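Local coordinates for mandelate racemase / muconate lactonizing enzyme family protein (PDB 4DXK) that belongs to the mandelate racemase subgroup of the enolase superfamily and probably acts as a lyase or racemase, with a sodium ion bound by three glutamates, at residues T40-T43 with Y44-Y48; F276-L279 with L280-G283; S85-D88 with I89-D93; A196-P199 with F200-R204; I245-D248 with S249-S252. All blocks are in the same frame, centred on the assembly; numbering follows the deposited sequence. Where two conformers were deposited one is given.

Contact 1: residues T40-T43 with Y44-Y48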
loop_
_atom_site.group_PDB
_atom_site.type_symbol
_atom_site.label_atom_id
_atom_site.label_comp_id
_atom_site.label_asym_id
_atom_site.label_seq_id
_atom_site.Cartn_x
_atom_site.Cartn_y
_atom_site.Cartn_z
ATOM N N THR A 40 37.263 -16.158 -17.997
ATOM C CA THR A 40 36.806 -16.239 -16.619
ATOM C C THR A 40 35.796 -17.373 -16.440
ATOM O O THR A 40 35.898 -18.181 -15.509
ATOM C CB THR A 40 36.216 -14.901 -16.170
ATOM O OG1 THR A 40 37.254 -13.916 -16.210
ATOM C CG2 THR A 40 35.671 -14.985 -14.754
ATOM N N VAL A 41 34.808 -17.429 -17.322
ATOM C CA VAL A 41 33.800 -18.473 -17.247
ATOM C C VAL A 41 34.434 -19.849 -17.453
ATOM O O VAL A 41 34.101 -20.805 -16.759
ATOM C CB VAL A 41 32.670 -18.233 -18.257
ATOM C CG1 VAL A 41 31.659 -19.353 -18.190
ATOM C CG2 VAL A 41 31.998 -16.895 -17.975
ATOM N N GLU A 42 35.392 -19.937 -18.367
ATOM C CA GLU A 42 36.102 -21.192 -18.578
ATOM C C GLU A 42 36.788 -21.667 -17.299
ATOM O O GLU A 42 36.705 -22.846 -16.938
ATOM C CB GLU A 42 37.122 -21.065 -19.703
ATOM C CG GLU A 42 38.019 -22.291 -19.856
ATOM C CD GLU A 42 38.884 -22.193 -21.078
ATOM O OE1 GLU A 42 39.648 -21.210 -21.190
ATOM O OE2 GLU A 42 38.785 -23.097 -21.931
ATOM N N THR A 43 37.476 -20.757 -16.614
ATOM C CA THR A 43 38.137 -21.134 -15.370
ATOM C C THR A 43 37.113 -21.683 -14.378
ATOM O O THR A 43 37.350 -22.687 -13.702
ATOM C CB THR A 43 38.883 -19.945 -14.752
ATOM O OG1 THR A 43 39.893 -19.503 -15.663
ATOM C CG2 THR A 43 39.542 -20.340 -13.440
ATOM N N TYR A 44 35.966 -21.018 -14.296
ATOM C CA TYR A 44 34.891 -21.436 -13.403
ATOM C C TYR A 44 34.348 -22.826 -13.749
ATOM O O TYR A 44 34.084 -23.640 -12.858
ATOM C CB TYR A 44 33.759 -20.403 -13.427
ATOM C CG TYR A 44 32.484 -20.882 -12.765
ATOM C CD1 TYR A 44 32.328 -20.824 -11.384
ATOM C CD2 TYR A 44 31.451 -21.418 -13.516
ATOM C CE1 TYR A 44 31.174 -21.273 -10.780
ATOM C CE2 TYR A 44 30.284 -21.875 -12.916
ATOM C CZ TYR A 44 30.155 -21.796 -11.544
ATOM O OH TYR A 44 29.005 -22.221 -10.921
ATOM N N VAL A 45 34.164 -23.097 -15.035
ATOM C CA VAL A 45 33.660 -24.401 -15.449
ATOM C C VAL A 45 34.546 -25.521 -14.906
ATOM O O VAL A 45 34.041 -26.511 -14.377
ATOM C CB VAL A 45 33.534 -24.484 -16.980
ATOM C CG1 VAL A 45 33.247 -25.899 -17.429
ATOM C CG2 VAL A 45 32.439 -23.545 -17.469
ATOM N N HIS A 46 35.859 -25.338 -14.994
ATOM C CA HIS A 46 36.780 -26.358 -14.510
ATOM C C HIS A 46 37.014 -26.312 -13.000
ATOM O O HIS A 46 37.186 -27.355 -12.379
ATOM C CB HIS A 46 38.092 -26.300 -15.290
ATOM C CG HIS A 46 37.902 -26.550 -16.748
ATOM N ND1 HIS A 46 37.689 -27.812 -17.261
ATOM C CD2 HIS A 46 37.829 -25.698 -17.797
ATOM C CE1 HIS A 46 37.514 -27.727 -18.568
ATOM N NE2 HIS A 46 37.591 -26.455 -18.916
ATOM N N GLU A 47 36.995 -25.119 -12.405
ATOM C CA GLU A 47 37.246 -24.976 -10.967
ATOM C C GLU A 47 36.055 -25.453 -10.134
ATOM O O GLU A 47 36.233 -26.096 -9.094
ATOM C CB GLU A 47 37.584 -23.515 -10.607
ATOM C CG GLU A 47 37.926 -23.286 -9.113
ATOM C CD GLU A 47 38.274 -21.830 -8.754
ATOM O OE1 GLU A 47 37.655 -20.907 -9.318
ATOM O OE2 GLU A 47 39.155 -21.606 -7.891
ATOM N N TYR A 48 34.847 -25.139 -10.593
ATOM C CA TYR A 48 33.631 -25.295 -9.792
ATOM C C TYR A 48 32.667 -26.353 -10.335
ATOM O O TYR A 48 32.212 -27.224 -9.592
ATOM C CB TYR A 48 32.905 -23.949 -9.681
ATOM C CG TYR A 48 31.816 -23.936 -8.633
ATOM C CD1 TYR A 48 30.508 -24.312 -8.934
ATOM C CD2 TYR A 48 32.104 -23.557 -7.330
ATOM C CE1 TYR A 48 29.522 -24.308 -7.965
ATOM C CE2 TYR A 48 31.129 -23.547 -6.354
ATOM C CZ TYR A 48 29.842 -23.919 -6.678
ATOM O OH TYR A 48 28.886 -23.906 -5.686
#

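Contact 2: residues F276-L279 with L280-G283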
loop_
_atom_site.group_PDB
_atom_site.type_symbol
_atom_site.label_atom_id
_atom_site.label_comp_id
_atom_site.label_asym_id
_atom_site.label_seq_id
_atom_site.Cartn_x
_atom_site.Cartn_y
_atom_site.Cartn_z
ATOM N N PHE A 276 13.226 -12.330 -11.845
ATOM C CA PHE A 276 12.022 -12.070 -12.624
ATOM C C PHE A 276 10.774 -11.984 -11.755
ATOM O O PHE A 276 9.871 -11.206 -12.059
ATOM C CB PHE A 276 11.907 -13.049 -13.803
ATOM C CG PHE A 276 12.902 -12.743 -14.876
ATOM C CD1 PHE A 276 12.596 -11.846 -15.878
ATOM C CD2 PHE A 276 14.184 -13.274 -14.832
ATOM C CE1 PHE A 276 13.535 -11.516 -16.851
ATOM C CE2 PHE A 276 15.130 -12.942 -15.806
ATOM C CZ PHE A 276 14.809 -12.065 -16.811
ATOM N N ARG A 277 10.743 -12.721 -10.646
ATOM C CA ARG A 277 9.713 -12.465 -9.639
ATOM C C ARG A 277 9.791 -11.016 -9.165
ATOM O O ARG A 277 8.778 -10.315 -9.098
ATOM C CB ARG A 277 9.866 -13.407 -8.444
ATOM C CG ARG A 277 9.128 -12.929 -7.187
ATOM C CD ARG A 277 9.243 -13.924 -6.038
ATOM N NE ARG A 277 8.836 -13.303 -4.774
ATOM C CZ ARG A 277 9.218 -13.697 -3.564
ATOM N NH1 ARG A 277 9.994 -14.751 -3.404
ATOM N NH2 ARG A 277 8.811 -13.016 -2.501
ATOM N N ASP A 278 10.996 -10.566 -8.833
ATOM C CA ASP A 278 11.179 -9.196 -8.373
ATOM C C ASP A 278 10.686 -8.206 -9.436
ATOM O O ASP A 278 10.031 -7.211 -9.117
ATOM C CB ASP A 278 12.660 -8.922 -8.055
ATOM C CG ASP A 278 13.159 -9.655 -6.811
ATOM O OD1 ASP A 278 12.358 -10.254 -6.063
ATOM O OD2 ASP A 278 14.389 -9.601 -6.588
ATOM N N LEU A 279 10.993 -8.469 -10.704
ATOM C CA LEU A 279 10.552 -7.601 -11.785
ATOM C C LEU A 279 9.029 -7.577 -11.869
ATOM O O LEU A 279 8.407 -6.515 -11.946
ATOM C CB LEU A 279 11.159 -8.067 -13.108
ATOM C CG LEU A 279 10.704 -7.341 -14.367
ATOM C CD1 LEU A 279 11.129 -5.886 -14.332
ATOM C CD2 LEU A 279 11.225 -8.042 -15.602
ATOM N N LEU A 280 8.414 -8.751 -11.861
ATOM C CA LEU A 280 6.954 -8.821 -11.918
ATOM C C LEU A 280 6.287 -8.119 -10.730
ATOM O O LEU A 280 5.249 -7.462 -10.878
ATOM C CB LEU A 280 6.496 -10.280 -12.024
ATOM C CG LEU A 280 6.930 -11.021 -13.287
ATOM C CD1 LEU A 280 6.649 -12.514 -13.180
ATOM C CD2 LEU A 280 6.234 -10.444 -14.512
ATOM N N GLU A 281 6.891 -8.232 -9.556
ATOM C CA GLU A 281 6.350 -7.617 -8.345
ATOM C C GLU A 281 6.368 -6.097 -8.378
ATOM O O GLU A 281 5.674 -5.455 -7.577
ATOM C CB GLU A 281 7.082 -8.109 -7.082
ATOM C CG GLU A 281 6.743 -9.536 -6.664
ATOM C CD GLU A 281 7.393 -9.955 -5.347
ATOM O OE1 GLU A 281 8.201 -9.186 -4.782
ATOM O OE2 GLU A 281 7.085 -11.061 -4.865
ATOM N N THR A 282 7.134 -5.495 -9.285
ATOM C CA THR A 282 7.135 -4.041 -9.371
ATOM C C THR A 282 5.820 -3.499 -9.901
ATOM O O THR A 282 5.507 -2.338 -9.671
ATOM C CB THR A 282 8.227 -3.488 -10.299
ATOM O OG1 THR A 282 7.950 -3.864 -11.655
ATOM C CG2 THR A 282 9.616 -3.949 -9.868
ATOM N N GLY A 283 5.066 -4.308 -10.634
ATOM C CA GLY A 283 3.882 -3.806 -11.315
ATOM C C GLY A 283 4.197 -3.031 -12.587
ATOM O O GLY A 283 3.285 -2.462 -13.193
HETATM O O HOH W 1 6.221 -11.222 -2.305
#

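Contact 3: residues S85-D88 with I89-D93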
loop_
_atom_site.group_PDB
_atom_site.type_symbol
_atom_site.label_atom_id
_atom_site.label_comp_id
_atom_site.label_asym_id
_atom_site.label_seq_id
_atom_site.Cartn_x
_atom_site.Cartn_y
_atom_site.Cartn_z
ATOM N N SER A 85 24.811 -21.726 -16.972
ATOM C CA SER A 85 23.828 -21.633 -18.047
ATOM C C SER A 85 24.295 -22.372 -19.296
ATOM O O SER A 85 23.514 -23.097 -19.922
ATOM C CB SER A 85 23.543 -20.166 -18.383
ATOM O OG SER A 85 23.052 -19.449 -17.257
ATOM N N ALA A 86 25.565 -22.199 -19.658
ATOM C CA ALA A 86 26.126 -22.932 -20.792
ATOM C C ALA A 86 26.044 -24.429 -20.531
ATOM O O ALA A 86 25.659 -25.205 -21.412
ATOM C CB ALA A 86 27.554 -22.516 -21.023
ATOM N N PHE A 87 26.390 -24.835 -19.312
ATOM C CA PHE A 87 26.294 -26.236 -18.910
ATOM C C PHE A 87 24.862 -26.765 -19.035
ATOM O O PHE A 87 24.639 -27.851 -19.569
ATOM C CB PHE A 87 26.849 -26.406 -17.486
ATOM C CG PHE A 87 26.733 -27.797 -16.938
ATOM C CD1 PHE A 87 27.576 -28.804 -17.381
ATOM C CD2 PHE A 87 25.778 -28.096 -15.978
ATOM C CE1 PHE A 87 27.462 -30.085 -16.877
ATOM C CE2 PHE A 87 25.665 -29.383 -15.469
ATOM C CZ PHE A 87 26.507 -30.367 -15.916
ATOM N N ASP A 88 23.890 -25.983 -18.571
ATOM C CA ASP A 88 22.487 -26.380 -18.642
ATOM C C ASP A 88 22.027 -26.599 -20.087
ATOM O O ASP A 88 21.322 -27.568 -20.386
ATOM C CB ASP A 88 21.617 -25.332 -17.949
ATOM C CG ASP A 88 20.150 -25.707 -17.942
ATOM O OD1 ASP A 88 19.768 -26.562 -17.117
ATOM O OD2 ASP A 88 19.394 -25.140 -18.766
ATOM N N ILE A 89 22.425 -25.711 -20.989
ATOM C CA ILE A 89 22.075 -25.858 -22.398
ATOM C C ILE A 89 22.603 -27.204 -22.926
ATOM O O ILE A 89 21.903 -27.942 -23.629
ATOM C CB ILE A 89 22.580 -24.658 -23.245
ATOM C CG1 ILE A 89 21.865 -23.374 -22.816
ATOM C CG2 ILE A 89 22.360 -24.920 -24.731
ATOM C CD1 ILE A 89 22.538 -22.099 -23.306
ATOM N N ALA A 90 23.841 -27.535 -22.565
ATOM C CA ALA A 90 24.435 -28.801 -22.985
ATOM C C ALA A 90 23.638 -29.998 -22.454
ATOM O O ALA A 90 23.488 -31.004 -23.153
ATOM C CB ALA A 90 25.876 -28.881 -22.528
ATOM N N LEU A 91 23.110 -29.895 -21.235
ATOM C CA LEU A 91 22.279 -30.979 -20.707
ATOM C C LEU A 91 21.004 -31.167 -21.515
ATOM O O LEU A 91 20.588 -32.292 -21.777
ATOM C CB LEU A 91 21.917 -30.768 -19.235
ATOM C CG LEU A 91 23.073 -30.716 -18.240
ATOM C CD1 LEU A 91 22.508 -30.563 -16.835
ATOM C CD2 LEU A 91 23.969 -31.946 -18.354
ATOM N N TRP A 92 20.380 -30.064 -21.921
ATOM C CA TRP A 92 19.183 -30.179 -22.748
ATOM C C TRP A 92 19.499 -30.825 -24.107
ATOM O O TRP A 92 18.705 -31.602 -24.637
ATOM C CB TRP A 92 18.495 -28.811 -22.885
ATOM C CG TRP A 92 17.704 -28.464 -21.665
ATOM C CD1 TRP A 92 18.109 -27.701 -20.608
ATOM C CD2 TRP A 92 16.389 -28.921 -21.357
ATOM N NE1 TRP A 92 17.111 -27.642 -19.666
ATOM C CE2 TRP A 92 16.049 -28.392 -20.099
ATOM C CE3 TRP A 92 15.466 -29.738 -22.020
ATOM C CZ2 TRP A 92 14.823 -28.650 -19.492
ATOM C CZ3 TRP A 92 14.251 -29.993 -21.416
ATOM C CH2 TRP A 92 13.935 -29.446 -20.166
ATOM N N ASP A 93 20.662 -30.500 -24.665
ATOM C CA ASP A 93 21.132 -31.126 -25.901
ATOM C C ASP A 93 21.311 -32.642 -25.703
ATOM O O ASP A 93 20.837 -33.426 -26.522
ATOM C CB ASP A 93 22.440 -30.452 -26.321
ATOM C CG ASP A 93 22.872 -30.789 -27.736
ATOM O OD1 ASP A 93 22.016 -30.965 -28.641
ATOM O OD2 ASP A 93 24.107 -30.857 -27.927
#

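Contact 4: residues A196-P199 with F200-R204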
loop_
_atom_site.group_PDB
_atom_site.type_symbol
_atom_site.label_atom_id
_atom_site.label_comp_id
_atom_site.label_asym_id
_atom_site.label_seq_id
_atom_site.Cartn_x
_atom_site.Cartn_y
_atom_site.Cartn_z
ATOM N N ALA A 196 19.331 12.479 -31.549
ATOM C CA ALA A 196 19.095 11.049 -31.374
ATOM C C ALA A 196 17.697 10.611 -31.836
ATOM O O ALA A 196 17.472 9.427 -32.096
ATOM C CB ALA A 196 19.338 10.655 -29.932
ATOM N N LEU A 197 16.769 11.560 -31.953
ATOM C CA LEU A 197 15.426 11.249 -32.441
ATOM C C LEU A 197 15.368 11.155 -33.965
ATOM O O LEU A 197 14.420 10.591 -34.516
ATOM C CB LEU A 197 14.419 12.284 -31.943
ATOM C CG LEU A 197 14.161 12.319 -30.439
ATOM C CD1 LEU A 197 13.240 13.478 -30.090
ATOM C CD2 LEU A 197 13.564 11.004 -29.967
ATOM N N GLU A 198 16.365 11.704 -34.647
ATOM C CA GLU A 198 16.344 11.721 -36.107
ATOM C C GLU A 198 16.200 10.356 -36.808
ATOM O O GLU A 198 15.483 10.263 -37.800
ATOM C CB GLU A 198 17.524 12.528 -36.645
ATOM C CG GLU A 198 17.418 14.012 -36.289
ATOM C CD GLU A 198 18.408 14.883 -37.036
ATOM O OE1 GLU A 198 19.576 14.471 -37.180
ATOM O OE2 GLU A 198 18.010 15.982 -37.475
ATOM N N PRO A 199 16.851 9.291 -36.295
ATOM C CA PRO A 199 16.610 7.996 -36.947
ATOM C C PRO A 199 15.141 7.572 -36.917
ATOM O O PRO A 199 14.678 6.932 -37.860
ATOM C CB PRO A 199 17.451 7.025 -36.116
ATOM C CG PRO A 199 18.545 7.864 -35.556
ATOM C CD PRO A 199 17.940 9.210 -35.302
ATOM N N PHE A 200 14.431 7.895 -35.839
ATOM C CA PHE A 200 13.015 7.560 -35.754
ATOM C C PHE A 200 12.221 8.311 -36.825
ATOM O O PHE A 200 11.348 7.737 -37.483
ATOM C CB PHE A 200 12.480 7.867 -34.356
ATOM C CG PHE A 200 13.160 7.081 -33.271
ATOM C CD1 PHE A 200 12.694 5.828 -32.906
ATOM C CD2 PHE A 200 14.285 7.588 -32.634
ATOM C CE1 PHE A 200 13.332 5.098 -31.914
ATOM C CE2 PHE A 200 14.925 6.863 -31.646
ATOM C CZ PHE A 200 14.452 5.619 -31.284
ATOM N N GLU A 201 12.523 9.597 -36.987
ATOM C CA GLU A 201 11.888 10.417 -38.014
ATOM C C GLU A 201 12.128 9.823 -39.391
ATOM O O GLU A 201 11.208 9.704 -40.203
ATOM C CB GLU A 201 12.452 11.836 -37.972
ATOM C CG GLU A 201 12.086 12.611 -36.728
ATOM C CD GLU A 201 13.078 13.710 -36.411
ATOM O OE1 GLU A 201 13.648 14.298 -37.357
ATOM O OE2 GLU A 201 13.286 13.980 -35.211
ATOM N N LYS A 202 13.376 9.450 -39.649
ATOM C CA LYS A 202 13.758 8.925 -40.957
ATOM C C LYS A 202 13.079 7.582 -41.250
ATOM O O LYS A 202 12.603 7.349 -42.360
ATOM C CB LYS A 202 15.284 8.821 -41.084
ATOM C CG LYS A 202 16.013 10.162 -40.944
ATOM C CD LYS A 202 17.488 10.067 -41.329
ATOM C CE LYS A 202 18.357 10.961 -40.444
ATOM N NZ LYS A 202 17.916 12.382 -40.467
ATOM N N ILE A 203 13.004 6.706 -40.252
ATOM C CA ILE A 203 12.327 5.425 -40.442
ATOM C C ILE A 203 10.842 5.623 -40.726
ATOM O O ILE A 203 10.300 5.030 -41.660
ATOM C CB ILE A 203 12.495 4.503 -39.215
ATOM C CG1 ILE A 203 13.957 4.080 -39.070
ATOM C CG2 ILE A 203 11.602 3.271 -39.346
ATOM C CD1 ILE A 203 14.301 3.496 -37.705
ATOM N N ARG A 204 10.189 6.468 -39.933
ATOM C CA ARG A 204 8.762 6.718 -40.099
ATOM C C ARG A 204 8.457 7.385 -41.447
ATOM O O ARG A 204 7.452 7.066 -42.090
ATOM C CB ARG A 204 8.213 7.555 -38.944
ATOM C CG ARG A 204 8.107 6.799 -37.627
ATOM C CD ARG A 204 7.061 5.689 -37.673
ATOM N NE ARG A 204 7.055 4.942 -36.420
ATOM C CZ ARG A 204 7.099 3.618 -36.330
ATOM N NH1 ARG A 204 7.136 2.869 -37.426
ATOM N NH2 ARG A 204 7.108 3.040 -35.137
#

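Contact 5: residues I245-D248 with S249-S252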
loop_
_atom_site.group_PDB
_atom_site.type_symbol
_atom_site.label_atom_id
_atom_site.label_comp_id
_atom_site.label_asym_id
_atom_site.label_seq_id
_atom_site.Cartn_x
_atom_site.Cartn_y
_atom_site.Cartn_z
ATOM N N ILE A 245 17.160 1.838 -17.761
ATOM C CA ILE A 245 18.012 2.143 -16.619
ATOM C C ILE A 245 18.698 0.845 -16.199
ATOM O O ILE A 245 18.367 -0.221 -16.706
ATOM C CB ILE A 245 17.220 2.742 -15.422
ATOM C CG1 ILE A 245 16.193 1.732 -14.887
ATOM C CG2 ILE A 245 16.561 4.081 -15.793
ATOM C CD1 ILE A 245 15.568 2.158 -13.561
ATOM N N LYS A 246 19.653 0.938 -15.288
ATOM C CA LYS A 246 20.325 -0.236 -14.741
ATOM C C LYS A 246 19.311 -1.073 -13.983
ATOM O O LYS A 246 18.479 -0.542 -13.250
ATOM C CB LYS A 246 21.440 0.197 -13.789
ATOM C CG LYS A 246 22.438 -0.899 -13.461
ATOM C CD LYS A 246 23.416 -1.121 -14.587
ATOM C CE LYS A 246 24.570 -2.017 -14.143
ATOM N NZ LYS A 246 25.423 -2.311 -15.303
ATOM N N MET A 247 19.384 -2.390 -14.140
ATOM C CA MET A 247 18.395 -3.287 -13.544
ATOM C C MET A 247 18.820 -3.808 -12.169
ATOM O O MET A 247 18.708 -5.006 -11.885
ATOM C CB MET A 247 18.102 -4.431 -14.522
ATOM C CG MET A 247 17.457 -3.936 -15.814
ATOM S SD MET A 247 15.739 -3.503 -15.524
ATOM C CE MET A 247 15.378 -2.535 -16.967
ATOM N N ASP A 248 19.302 -2.910 -11.313
ATOM C CA ASP A 248 19.827 -3.291 -9.995
ATOM C C ASP A 248 18.928 -3.035 -8.787
ATOM O O ASP A 248 19.026 -3.733 -7.779
ATOM C CB ASP A 248 21.218 -2.713 -9.745
ATOM C CG ASP A 248 21.324 -1.230 -10.012
ATOM O OD1 ASP A 248 20.319 -0.540 -10.309
ATOM O OD2 ASP A 248 22.480 -0.754 -9.891
ATOM N N SER A 249 18.110 -1.994 -8.828
ATOM C CA SER A 249 17.017 -1.816 -7.865
ATOM C C SER A 249 15.749 -1.622 -8.691
ATOM O O SER A 249 15.459 -0.521 -9.163
ATOM C CB SER A 249 17.259 -0.610 -6.954
ATOM O OG SER A 249 18.290 -0.825 -6.003
ATOM N N LEU A 250 15.016 -2.713 -8.906
ATOM C CA LEU A 250 13.919 -2.731 -9.865
ATOM C C LEU A 250 12.739 -1.846 -9.522
ATOM O O LEU A 250 11.965 -1.486 -10.412
ATOM C CB LEU A 250 13.461 -4.171 -10.115
ATOM C CG LEU A 250 14.558 -5.075 -10.676
ATOM C CD1 LEU A 250 14.114 -6.526 -10.675
ATOM C CD2 LEU A 250 14.978 -4.648 -12.083
ATOM N N SER A 251 12.585 -1.481 -8.254
ATOM C CA SER A 251 11.469 -0.616 -7.887
ATOM C C SER A 251 11.502 0.733 -8.630
ATOM O O SER A 251 10.456 1.345 -8.835
ATOM C CB SER A 251 11.391 -0.424 -6.373
ATOM O OG SER A 251 12.538 0.245 -5.895
ATOM N N SER A 252 12.679 1.177 -9.065
ATOM C CA SER A 252 12.766 2.392 -9.873
ATOM C C SER A 252 11.946 2.325 -11.167
ATOM O O SER A 252 11.547 3.358 -11.713
ATOM C CB SER A 252 14.212 2.722 -10.230
ATOM O OG SER A 252 14.924 3.190 -9.101
HETATM O O HOH W 2 16.129 -1.021 -11.820
#

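Contact 1: residues T40-T43 with Y44-Y48
The carbonyl O of Thr43 takes the backbone N-H of Glu47 at 2.8 Å, the shortest bond across this stretch of helix 38-53, which lies in the N-terminal domain of the enolase-superfamily fold. One residue earlier the bond from His46 N to Glu42 O is stretched to 3.3 Å, next to the wider pi-type turn at 45-48. Glu42 and His46 share the face turned to the sheet. With Glu42 CG swung anti to the backbone N (chi1 173°), that methylene sits 4.0 Å from His46 CD2, in the imidazole plane at its edge, and carboxylate and ring are turned 46° apart. Their polar ends do not bond each other but share Thr8 OG1, which bonds Glu42 OE2 and His46 NE2; Arg10 adds a salt bridge to Glu42 and Ser395 holds His46 ND1, so both buried groups are fixed in rotation. Another face meets the second subunit: Thr43 OG1 bonds Thr43 OG1 of that subunit, and Glu47 OE1 bonds its Thr40 OG1. On the side packed against strand 17-24, Val45 CG2 stands 3.3 Å from Val41 O and 4.3 Å from Val41 CG1.

Contact 2: residues F276-L279 with L280-G283
Arg277 and Glu281 stand one turn apart on helix 272-281, the helix of a beta-alpha-beta unit in the barrel domain, and their flat ends are turned 67° against each other. Arg277 runs extended from CG to NE, which brings NE within 2.8 Å of Glu281 OE2 in an almost straight salt bridge (178°). The carboxylate oxygen lies in the guanidinium plane at its edge, whereas the NE donor reaches OE2 from above the carboxylate plane. A water bridges the same two groups, donating to Glu281 OE2 at 2.7 Å and accepting from Arg277 NH2, so OE2 is gripped from two sources. Beyond the pair, Trp311 of the third subunit makes a cation-pi contact with Arg277, and the carbonyl O of its Ala310 takes NH1. Asp278, on the neighbouring flank, turns its carboxylate to a salt bridge with Arg75. Leu280 packs on Met307 of helix 297-310, with CG only 3.2 Å from Phe276 O. At the helix end Gly283 adopts a positive phi. Just before it, Thr282 folds OG1 back between its own N and carbonyl carbon (chi1 67°) and both of its donors converge on one oxygen; OG1 also bonds Ala284 N. Leu279 O receives Thr282 OG1 at 2.7 Å in the carbonyl plane, and Thr282 N at 3.1 Å from above that plane.

Contact 3: residues S85-D88 with I89-D93
Asp88 reaches along helix 79-99 toward Trp92, one turn on, and the two side chains run side by side in the same direction. Asp88 CB lies against the next peptide, 3.2 Å from Ile89 N. From there CG departs opposite the backbone N (chi1 -178°) and comes 3.9 Å from Trp92 CD1, near the indole plane and at its edge. OD2 goes closest, 3.4 Å from Trp92 CD1 and 3.5 Å from Trp92 NE1, while OD1 stays 3.8 Å from NE1. The carboxylate is twisted 69° from the indole, and the two are joined through a third group: Ser299 OG of helix 297-310 hydrogen-bonds both Asp88 OD1 and Trp92 NE1. The pyrrole edge is also close to the backbone, with Trp92 CD1 3.2 Å from Asp88 O, the oxygen that accepts the helical bond from Trp92 N. A quarter-turn round the helix, Phe87 offers a ring face to Leu91. CG of the leucine stands 4.0 Å above the ring plane, offset toward the rim, and its CD1 touches Phe87 CE2 at 3.6 Å; Leu68 and Leu64 of helix 61-68 lie on this pair. The helix thus carries an apolar flank and a buried polar one, where Ser299 ties the N-terminal domain to the barrel; a negative charge on Asp88 would probably suit the polarised CD1-NE1 edge beside it, whose N-H goes to Ser299.

Contact 4: residues A196-P199 with F200-R204
Lys202 N gives its hydrogen to Glu198 O at 2.9 Å, and Ile203 N does the same to Pro199 O at 2.9 Å, continuing helix 190-207 past a proline. Pro199 has no N-H to return to the preceding turn, and the helix is kinked there. Leu197 O nevertheless keeps its regular bond from Glu201 N at 3.3 Å (162°), with a weak second one from Phe200 N. Further out, opposite charges approach without pairing: Glu198 OE1 and Lys202 NZ remain 4.2 Å apart. The lysine chain, bent at its last two torsions, lies back along the helix so that NZ sits 3.8 Å from Glu198 CB. On the inner side the Phe200 ring turns its edge to two carbonyls of the turn before, CD2 lying 3.5 Å from Leu197 O and CE2 3.6 Å from Ala196 O. Leu197 CD2 lies 4.4 Å from Phe200 CD2. The ring itself packs on Ile173, Ile213 and Val215, while Ile203 covers Met171 and Ile213. A helix laying its aromatic and aliphatic face on parallel strands 170-173 and 212-216, with its charged face outward, is what an outer-layer helix of a beta/alpha barrel looks like.

Contact 5: residues I245-D248 with S249-S252
The loop that leaves barrel strand 240-242, just beyond the sodium ligand Glu242, folds here round an inverse gamma turn centred on Met247, and residues Ile245, Met247 and Asp248 meet Ser249, Leu250 and Ser252 on its return. The turn is closed by a weak bond of 3.2 Å from Asp248 N to Lys246 O. Water joins its two limbs more firmly on one side, donating to Lys246 O at 2.8 Å and, weakly, to Ser249 O. The carboxylate of Asp248 turns to the next peptide: a chi1 of 50° tucks CG over its own backbone and OD1 comes 3.0 Å from Ser249 N, but the angle of 125° makes this bond weak as well. The other contacts are apolar. Met247 bends at chi2 (-75°), and its sulfur lies 3.7 Å from Leu250 CD2, the two side chains crossing at about a right angle; Met247 CB meets that methyl at 4.0 Å. Leu253 of helix 253-259 and Thr269 lie against the Met247 side chain, while Leu250 reaches Leu279 on helix 272-281. Further back, Ile245 stretches its CD1 to within 3.6 Å of Ser252 CB, bridging the mouth of the loop. The hydroxyl of Ser252 looks elsewhere, to Arg277 NH2 of the second subunit, and Lys246 NZ bonds Gly70 O of that subunit. Loops after the C-terminal ends of barrel strands border the metal site in the enolase superfamily, and here the one that follows the strand of Glu242 also meets a second subunit.

Contacts 1 and 3 belong to the N-terminal domain, with centres 15 Å apart, whereas contacts 2, 4 and 5 lie in the barrel domain. Contacts 2 and 5 touch directly: Thr282 CG2 is 3.4 Å from Leu250 O, and Leu250 CD1 is 3.8 Å from Asp278 CB. Both also face the second subunit, as does contact 1. Contact 4 stands at the far side of the chain, about 44 Å from contact 1 between centres. Glu216, Glu242 and Glu268 bind a sodium; among the barrel contacts, 5 comes closest to a bound sodium, about 10 Å from the Met247 side chain, against about 12 Å for the Phe276 side chain and about 14 Å for that of Phe200.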